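Local coordinates for protein lipoteichoic acid primase (Listeria monocytogenes, PDB 4UOP) that is a lipoteichoic acid primase whose extracellular catalytic domain has a sulfatase-type alpha/beta fold and carries a bound magnesium ion, at residues P202-Q207 against Q212-Q217; I288-L293 against A312-I317. All coordinates share one frame; numbering follows the deposited sequence.

Contact 1 (P202-Q207 against Q212-Q217); sequences PILEEQ and QKFYAQ
L204 and Q207 of helix 193-209 pack on F214 and A216 of strand 214-219, a helix and the strand that follows it in the sulfatase-type alpha/beta core. The short axes are 9.9 Å apart and nearly antiparallel, at 170°. L204 and Q207 approach the F214 ring from the same side, L204 at the CZ end and Q207 at the CB end. L204 CA lies over one ring face, and its side chain crosses at about a right angle, with L204 CB 4.0 Å from F214 CZ. Beyond it, L204 CD2 reaches A216 CB at 3.7 Å. Q207, extended beyond CG, brings its amide to the root of the ring. Its OE1 is 3.5 Å from F214 CB, and the amide and ring planes are only 17° apart. F214 CG sits between its backbone N and carbonyl carbon (chi1 63°), turning the ring toward the helix. At the turn, Q212 N donates to Q207 O at 2.9 Å, nearly straight. Q212 NE2 bonds K213 O at 2.9 Å, folding that side chain back. Strands 59-65 and 149-153 flank strand 214-219 in parallel. A helix packed on the parallel strand that follows it is typical of a three-layer alpha/beta/alpha fold.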
ATOM      1  N   PRO B 202       9.217  -1.229  36.555  1.00 22.77           N
ATOM      2  CA  PRO B 202       9.584  -2.206  37.583  1.00 23.97           C
ATOM      3  C   PRO B 202      10.205  -3.477  37.006  1.00 22.81           C
ATOM      4  O   PRO B 202      11.024  -4.105  37.656  1.00 24.07           O
ATOM      5  CB  PRO B 202       8.246  -2.520  38.266  1.00 24.17           C
ATOM      6  CG  PRO B 202       7.416  -1.302  38.044  1.00 24.30           C
ATOM      7  CD  PRO B 202       7.821  -0.767  36.704  1.00 23.60           C
ATOM      8  N   ILE B 203       9.822  -3.835  35.789  1.00 22.25           N
ATOM      9  CA  ILE B 203      10.393  -4.992  35.122  1.00 21.82           C
ATOM     10  C   ILE B 203      11.860  -4.726  34.811  1.00 21.13           C
ATOM     11  O   ILE B 203      12.703  -5.589  35.048  1.00 21.35           O
ATOM     12  CB  ILE B 203       9.622  -5.332  33.830  1.00 23.15           C
ATOM     13  CG1 ILE B 203       8.220  -5.817  34.198  1.00 25.52           C
ATOM     14  CG2 ILE B 203      10.363  -6.396  33.028  1.00 23.08           C
ATOM     15  CD1 ILE B 203       7.250  -5.756  33.054  1.00 27.16           C
ATOM     16  N   LEU B 204      12.154  -3.532  34.298  1.00 19.86           N
ATOM     17  CA  LEU B 204      13.524  -3.123  33.984  1.00 20.98           C
ATOM     18  C   LEU B 204      14.370  -3.009  35.253  1.00 21.67           C
ATOM     19  O   LEU B 204      15.524  -3.412  35.260  1.00 18.54           O
ATOM     20  CB  LEU B 204      13.547  -1.790  33.234  1.00 21.69           C
ATOM     21  CG  LEU B 204      12.618  -1.639  32.013  1.00 22.57           C
ATOM     22  CD1 LEU B 204      12.923  -0.362  31.234  1.00 23.20           C
ATOM     23  CD2 LEU B 204      12.682  -2.858  31.119  1.00 23.07           C
ATOM     24  N   GLU B 205      13.785  -2.439  36.307  1.00 21.26           N
ATOM     25  CA  GLU B 205      14.474  -2.277  37.583  1.00 24.69           C
ATOM     26  C   GLU B 205      14.898  -3.622  38.181  1.00 24.43           C
ATOM     27  O   GLU B 205      15.991  -3.740  38.727  1.00 24.09           O
ATOM     28  CB  GLU B 205      13.582  -1.511  38.577  1.00 29.51           C
ATOM     29  CG  GLU B 205      14.303  -1.081  39.844  1.00 34.40           C
ATOM     30  CD  GLU B 205      13.443  -0.193  40.729  1.00 39.38           C
ATOM     31  OE1 GLU B 205      12.241  -0.499  40.895  1.00 46.10           O
ATOM     32  OE2 GLU B 205      13.968   0.817  41.246  1.00 46.34           O
ATOM     33  N   GLU B 206      14.052  -4.643  38.061  1.00 24.81           N
ATOM     34  CA  GLU B 206      14.422  -5.950  38.589  1.00 25.76           C
ATOM     35  C   GLU B 206      15.502  -6.632  37.767  1.00 24.21           C
ATOM     36  O   GLU B 206      16.364  -7.301  38.331  1.00 22.98           O
ATOM     37  CB  GLU B 206      13.201  -6.843  38.780  1.00 29.64           C
ATOM     38  CG  GLU B 206      12.360  -6.403  39.985  1.00 35.05           C
ATOM     39  CD  GLU B 206      13.192  -6.020  41.226  1.00 38.88           C
ATOM     40  OE1 GLU B 206      13.778  -6.930  41.866  1.00 43.15           O
ATOM     41  OE2 GLU B 206      13.251  -4.810  41.579  1.00 39.76           O
ATOM     42  N   GLN B 207      15.490  -6.429  36.449  1.00 20.98           N
ATOM     43  CA  GLN B 207      16.569  -6.961  35.625  1.00 21.40           C
ATOM     44  C   GLN B 207      17.888  -6.268  35.954  1.00 20.62           C
ATOM     45  O   GLN B 207      18.940  -6.907  36.053  1.00 21.56           O
ATOM     46  CB  GLN B 207      16.242  -6.785  34.144  1.00 21.62           C
ATOM     47  CG  GLN B 207      15.175  -7.742  33.654  1.00 22.17           C
ATOM     48  CD  GLN B 207      14.781  -7.464  32.221  1.00 22.31           C
ATOM     49  OE1 GLN B 207      14.395  -6.342  31.876  1.00 22.74           O
ATOM     50  NE2 GLN B 207      14.921  -8.466  31.367  1.00 22.87           N
ATOM     51  N   GLN B 212      20.985  -8.602  34.905  1.00 25.85           N
ATOM     52  CA  GLN B 212      20.566  -9.164  33.636  1.00 24.71           C
ATOM     53  C   GLN B 212      20.560  -8.053  32.605  1.00 23.54           C
ATOM     54  O   GLN B 212      19.696  -7.176  32.633  1.00 23.08           O
ATOM     55  CB  GLN B 212      19.184  -9.793  33.751  1.00 24.84           C
ATOM     56  CG  GLN B 212      18.615 -10.286  32.424  1.00 24.10           C
ATOM     57  CD  GLN B 212      19.489 -11.353  31.781  1.00 25.42           C
ATOM     58  OE1 GLN B 212      19.511 -12.500  32.235  1.00 25.59           O
ATOM     59  NE2 GLN B 212      20.204 -10.984  30.713  1.00 23.13           N
ATOM     60  N   LYS B 213      21.531  -8.064  31.701  1.00 22.91           N
ATOM     61  CA  LYS B 213      21.540  -7.083  30.624  1.00 23.12           C
ATOM     62  C   LYS B 213      20.235  -7.241  29.859  1.00 21.33           C
ATOM     63  O   LYS B 213      19.809  -8.377  29.589  1.00 20.39           O
ATOM     64  CB  LYS B 213      22.696  -7.320  29.668  1.00 25.66           C
ATOM     65  CG  LYS B 213      24.074  -6.989  30.210  1.00 29.74           C
ATOM     66  CD  LYS B 213      25.104  -7.014  29.095  1.00 32.39           C
ATOM     67  CE  LYS B 213      24.990  -8.276  28.262  1.00 35.23           C
ATOM     68  NZ  LYS B 213      26.198  -8.517  27.437  1.00 38.40           N
ATOM     69  N   PHE B 214      19.607  -6.119  29.502  1.00 19.72           N
ATOM     70  CA  PHE B 214      18.322  -6.173  28.822  1.00 18.02           C
ATOM     71  C   PHE B 214      18.246  -5.167  27.674  1.00 16.93           C
ATOM     72  O   PHE B 214      18.928  -4.132  27.676  1.00 16.81           O
ATOM     73  CB  PHE B 214      17.167  -5.945  29.818  1.00 18.70           C
ATOM     74  CG  PHE B 214      17.183  -4.590  30.480  1.00 18.89           C
ATOM     75  CD1 PHE B 214      16.590  -3.501  29.880  1.00 19.31           C
ATOM     76  CD2 PHE B 214      17.802  -4.410  31.711  1.00 19.12           C
ATOM     77  CE1 PHE B 214      16.603  -2.258  30.486  1.00 19.03           C
ATOM     78  CE2 PHE B 214      17.818  -3.182  32.321  1.00 19.15           C
ATOM     79  CZ  PHE B 214      17.225  -2.090  31.707  1.00 19.61           C
ATOM     80  N   TYR B 215      17.437  -5.524  26.684  1.00 16.24           N
ATOM     81  CA  TYR B 215      16.970  -4.619  25.654  1.00 16.00           C
ATOM     82  C   TYR B 215      15.466  -4.527  25.821  1.00 16.31           C
ATOM     83  O   TYR B 215      14.760  -5.547  25.740  1.00 16.53           O
ATOM     84  CB  TYR B 215      17.349  -5.141  24.257  1.00 16.45           C
ATOM     85  CG  TYR B 215      16.581  -4.555  23.084  1.00 16.36           C
ATOM     86  CD1 TYR B 215      16.180  -3.224  23.068  1.00 16.27           C
ATOM     87  CD2 TYR B 215      16.294  -5.338  21.965  1.00 16.79           C
ATOM     88  CE1 TYR B 215      15.481  -2.687  21.984  1.00 15.55           C
ATOM     89  CE2 TYR B 215      15.624  -4.811  20.873  1.00 16.37           C
ATOM     90  CZ  TYR B 215      15.194  -3.492  20.902  1.00 16.43           C
ATOM     91  OH  TYR B 215      14.515  -2.974  19.823  1.00 17.37           O
ATOM     92  N   ALA B 216      14.978  -3.319  26.089  1.00 15.75           N
ATOM     93  CA  ALA B 216      13.544  -3.046  26.158  1.00 15.56           C
ATOM     94  C   ALA B 216      13.144  -2.070  25.052  1.00 15.04           C
ATOM     95  O   ALA B 216      13.757  -1.002  24.906  1.00 15.17           O
ATOM     96  CB  ALA B 216      13.203  -2.476  27.516  1.00 15.81           C
ATOM     97  N   GLN B 217      12.157  -2.458  24.246  1.00 15.46           N
ATOM     98  CA  GLN B 217      11.577  -1.592  23.209  1.00 15.82           C
ATOM     99  C   GLN B 217      10.166  -1.201  23.654  1.00 16.48           C
ATOM    100  O   GLN B 217       9.344  -2.076  23.873  1.00 16.55           O
ATOM    101  CB  GLN B 217      11.491  -2.328  21.885  1.00 17.08           C
ATOM    102  CG  GLN B 217      10.840  -1.529  20.774  1.00 17.72           C
ATOM    103  CD  GLN B 217      11.796  -0.665  19.979  1.00 18.63           C
ATOM    104  OE1 GLN B 217      13.011  -0.917  19.934  1.00 18.69           O
ATOM    105  NE2 GLN B 217      11.244   0.325  19.279  1.00 20.40           N
TER

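Contact 2 (I288-L293 against A312-I317); sequences IKTDQL and ADDYRI
T290 and D314 form a buried polar contact between a short 3-10 turn at 290-292 and the weakly bonded helix about 312-315. Both follow strand 277-283 in the chain, and the side chain of I288 is about 12 Å from the bound magnesium ion. The D314 carboxylate grips T290 with both oxygens. T290 OG1 donates to D314 OD1 at 2.6 Å, and T290 N donates to D314 OD2 at 3.1 Å with an angle of 156°. Both donors come from the syn side, slightly out of the carboxylate plane. Two bonds to one residue fix the rotation of the carboxylate. T290 OG1 lies between its backbone N and carbonyl carbon (chi1 53°); this places the hydroxyl beside the residue's own N-H, and both point at D314. This pairing ties the start of the 3-10 turn to the helix across the long loop that follows the core strand of the sulfatase-type fold. A water widens the network, donating to T290 OG1 at 3.1 Å and to D313 OD2 at 2.7 Å. D313 OD1 in turn forms a salt bridge with R316 NH1 at 2.8 Å. N71 ND2 bonds both D314 OD1 and D313 OD2, so the two acids share an amide donor. K289 turns away from D314, and its NZ makes a salt bridge with D228 of the second subunit.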
ATOM      1  N   ILE B 288       1.212  15.016  10.419  1.00 21.24           N
ATOM      2  CA  ILE B 288       0.651  16.287   9.949  1.00 22.90           C
ATOM      3  C   ILE B 288       1.329  16.671   8.635  1.00 23.16           C
ATOM      4  O   ILE B 288       2.555  16.829   8.570  1.00 21.51           O
ATOM      5  CB  ILE B 288       0.871  17.400  10.991  1.00 22.77           C
ATOM      6  CG1 ILE B 288       0.330  16.993  12.380  1.00 23.80           C
ATOM      7  CG2 ILE B 288       0.285  18.716  10.490  1.00 23.99           C
ATOM      8  CD1 ILE B 288      -1.177  16.767  12.473  1.00 24.66           C
ATOM      9  N   LYS B 289       0.537  16.788   7.576  1.00 24.19           N
ATOM     10  CA  LYS B 289       1.043  17.308   6.311  1.00 27.11           C
ATOM     11  C   LYS B 289       1.052  18.826   6.425  1.00 26.35           C
ATOM     12  O   LYS B 289      -0.007  19.469   6.322  1.00 25.11           O
ATOM     13  CB  LYS B 289       0.180  16.843   5.146  1.00 30.59           C
ATOM     14  CG  LYS B 289       0.164  15.340   4.979  1.00 35.52           C
ATOM     15  CD  LYS B 289       0.146  14.947   3.513  1.00 41.06           C
ATOM     16  CE  LYS B 289       0.274  13.442   3.340  1.00 44.31           C
ATOM     17  NZ  LYS B 289      -0.972  12.725   3.724  1.00 45.92           N
ATOM     18  N   THR B 290       2.227  19.396   6.676  1.00 24.33           N
ATOM     19  CA  THR B 290       2.299  20.788   7.104  1.00 25.74           C
ATOM     20  C   THR B 290       1.938  21.751   5.974  1.00 28.74           C
ATOM     21  O   THR B 290       1.439  22.838   6.245  1.00 28.19           O
ATOM     22  CB  THR B 290       3.670  21.164   7.694  1.00 25.32           C
ATOM     23  OG1 THR B 290       4.709  20.801   6.770  1.00 25.91           O
ATOM     24  CG2 THR B 290       3.893  20.451   9.026  1.00 25.21           C
ATOM     25  N   ASP B 291       2.183  21.360   4.725  1.00 30.67           N
ATOM     26  CA  ASP B 291       1.816  22.210   3.588  1.00 34.50           C
ATOM     27  C   ASP B 291       0.296  22.264   3.369  1.00 34.30           C
ATOM     28  O   ASP B 291      -0.183  23.167   2.691  1.00 36.01           O
ATOM     29  CB  ASP B 291       2.582  21.824   2.299  1.00 38.92           C
ATOM     30  CG  ASP B 291       2.269  20.424   1.802  1.00 43.12           C
ATOM     31  OD1 ASP B 291       1.150  19.914   2.070  1.00 48.71           O
ATOM     32  OD2 ASP B 291       3.174  19.827   1.140  1.00 51.54           O
ATOM     33  N   GLN B 292      -0.442  21.322   3.965  1.00 31.82           N
ATOM     34  CA  GLN B 292      -1.900  21.296   3.909  1.00 32.79           C
ATOM     35  C   GLN B 292      -2.588  21.970   5.099  1.00 30.32           C
ATOM     36  O   GLN B 292      -3.817  21.970   5.177  1.00 30.35           O
ATOM     37  CB  GLN B 292      -2.413  19.865   3.803  1.00 35.68           C
ATOM     38  CG  GLN B 292      -1.978  19.163   2.524  1.00 39.83           C
ATOM     39  CD  GLN B 292      -2.864  17.997   2.120  1.00 43.17           C
ATOM     40  OE1 GLN B 292      -4.088  18.045   2.265  1.00 45.37           O
ATOM     41  NE2 GLN B 292      -2.258  16.979   1.533  1.00 46.43           N
ATOM     42  N   LEU B 293      -1.821  22.538   6.025  1.00 28.28           N
ATOM     43  CA  LEU B 293      -2.422  23.237   7.166  1.00 27.55           C
ATOM     44  C   LEU B 293      -3.161  24.486   6.693  1.00 27.86           C
ATOM     45  O   LEU B 293      -2.779  25.089   5.690  1.00 25.57           O
ATOM     46  CB  LEU B 293      -1.355  23.656   8.189  1.00 27.35           C
ATOM     47  CG  LEU B 293      -0.727  22.536   9.025  1.00 25.91           C
ATOM     48  CD1 LEU B 293       0.505  23.047   9.757  1.00 26.43           C
ATOM     49  CD2 LEU B 293      -1.737  21.971  10.013  1.00 26.89           C
ATOM     50  N   ALA B 312      10.249  15.826   2.051  1.00 23.20           N
ATOM     51  CA  ALA B 312      11.418  15.734   2.896  1.00 21.37           C
ATOM     52  C   ALA B 312      11.207  16.385   4.247  1.00 21.03           C
ATOM     53  O   ALA B 312      11.530  15.784   5.270  1.00 19.84           O
ATOM     54  CB  ALA B 312      12.642  16.345   2.209  1.00 22.23           C
ATOM     55  N   ASP B 313      10.667  17.598   4.275  1.00 20.43           N
ATOM     56  CA  ASP B 313      10.575  18.296   5.548  1.00 20.27           C
ATOM     57  C   ASP B 313       9.711  17.538   6.548  1.00 19.38           C
ATOM     58  O   ASP B 313      10.117  17.388   7.685  1.00 19.40           O
ATOM     59  CB  ASP B 313      10.039  19.711   5.431  1.00 20.95           C
ATOM     60  CG  ASP B 313      10.338  20.530   6.675  1.00 20.93           C
ATOM     61  OD1 ASP B 313      11.502  20.513   7.150  1.00 20.18           O
ATOM     62  OD2 ASP B 313       9.410  21.178   7.206  1.00 21.64           O
ATOM     63  N   ASP B 314       8.531  17.081   6.120  1.00 18.69           N
ATOM     64  CA  ASP B 314       7.610  16.347   7.001  1.00 17.96           C
ATOM     65  C   ASP B 314       8.097  14.967   7.382  1.00 16.97           C
ATOM     66  O   ASP B 314       7.795  14.480   8.461  1.00 18.11           O
ATOM     67  CB  ASP B 314       6.229  16.191   6.347  1.00 19.88           C
ATOM     68  CG  ASP B 314       5.410  17.478   6.371  1.00 21.25           C
ATOM     69  OD1 ASP B 314       5.705  18.397   7.156  1.00 22.87           O
ATOM     70  OD2 ASP B 314       4.434  17.534   5.617  1.00 22.91           O
ATOM     71  N   TYR B 315       8.894  14.344   6.521  1.00 16.41           N
ATOM     72  CA  TYR B 315       9.367  12.999   6.804  1.00 17.44           C
ATOM     73  C   TYR B 315      10.450  12.956   7.882  1.00 16.49           C
ATOM     74  O   TYR B 315      10.850  11.888   8.314  1.00 15.58           O
ATOM     75  CB  TYR B 315       9.856  12.334   5.514  1.00 18.62           C
ATOM     76  CG  TYR B 315       8.755  11.748   4.657  1.00 19.49           C
ATOM     77  CD1 TYR B 315       7.485  12.303   4.636  1.00 20.99           C
ATOM     78  CD2 TYR B 315       8.997  10.664   3.832  1.00 20.76           C
ATOM     79  CE1 TYR B 315       6.480  11.786   3.833  1.00 22.52           C
ATOM     80  CE2 TYR B 315       8.003  10.145   3.014  1.00 22.44           C
ATOM     81  CZ  TYR B 315       6.746  10.716   3.018  1.00 23.03           C
ATOM     82  OH  TYR B 315       5.735  10.234   2.217  1.00 24.21           O
ATOM     83  N   ARG B 316      10.928  14.117   8.326  1.00 16.53           N
ATOM     84  CA  ARG B 316      11.857  14.141   9.431  1.00 16.70           C
ATOM     85  C   ARG B 316      11.155  13.778  10.734  1.00 17.22           C
ATOM     86  O   ARG B 316      10.098  14.344  11.066  1.00 15.88           O
ATOM     87  CB  ARG B 316      12.533  15.509   9.571  1.00 18.51           C
ATOM     88  CG  ARG B 316      13.196  16.060   8.304  1.00 20.73           C
ATOM     89  CD  ARG B 316      13.142  17.587   8.248  1.00 24.39           C
ATOM     90  NE  ARG B 316      13.858  18.122   9.331  1.00 27.08           N
ATOM     91  CZ  ARG B 316      13.594  19.247   9.986  1.00 22.72           C
ATOM     92  NH1 ARG B 316      12.598  20.079   9.687  1.00 23.36           N
ATOM     93  NH2 ARG B 316      14.404  19.537  10.959  1.00 23.45           N
ATOM     94  N   ILE B 317      11.780  12.883  11.481  1.00 16.22           N
ATOM     95  CA  ILE B 317      11.294  12.420  12.769  1.00 16.51           C
ATOM     96  C   ILE B 317      12.369  12.747  13.790  1.00 17.83           C
ATOM     97  O   ILE B 317      13.568  12.726  13.463  1.00 18.15           O
ATOM     98  CB  ILE B 317      10.976  10.899  12.781  1.00 17.09           C
ATOM     99  CG1 ILE B 317      12.090  10.107  12.087  1.00 17.65           C
ATOM    100  CG2 ILE B 317       9.663  10.651  12.063  1.00 17.12           C
ATOM    101  CD1 ILE B 317      12.043   8.605  12.256  1.00 18.65           C
TER
HETATM  102  O   HOH W   1       7.322  22.100   5.836  1.00 39.34           O

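Contact 1 comes first along the chain, and contact 2 lies wholly after it. Their centres are about 35 Å apart, on opposite sides of the chain's centre, and their nearest atoms are about 11 Å apart. Both belong to the sulfatase-type region and adjoin its mixed beta-sheet. Contact 1 uses strand 214-219, which pairs with 59-65; that strand in turn pairs with 277-283. Contact 2 follows 277-283 and precedes strand 319-322, its antiparallel neighbour. Contact 1 thus sets a helix against the central strands, while contact 2 joins the loop after the metal-site residues D284 and H285 to the helix about 312-315 and lies beside the second subunit.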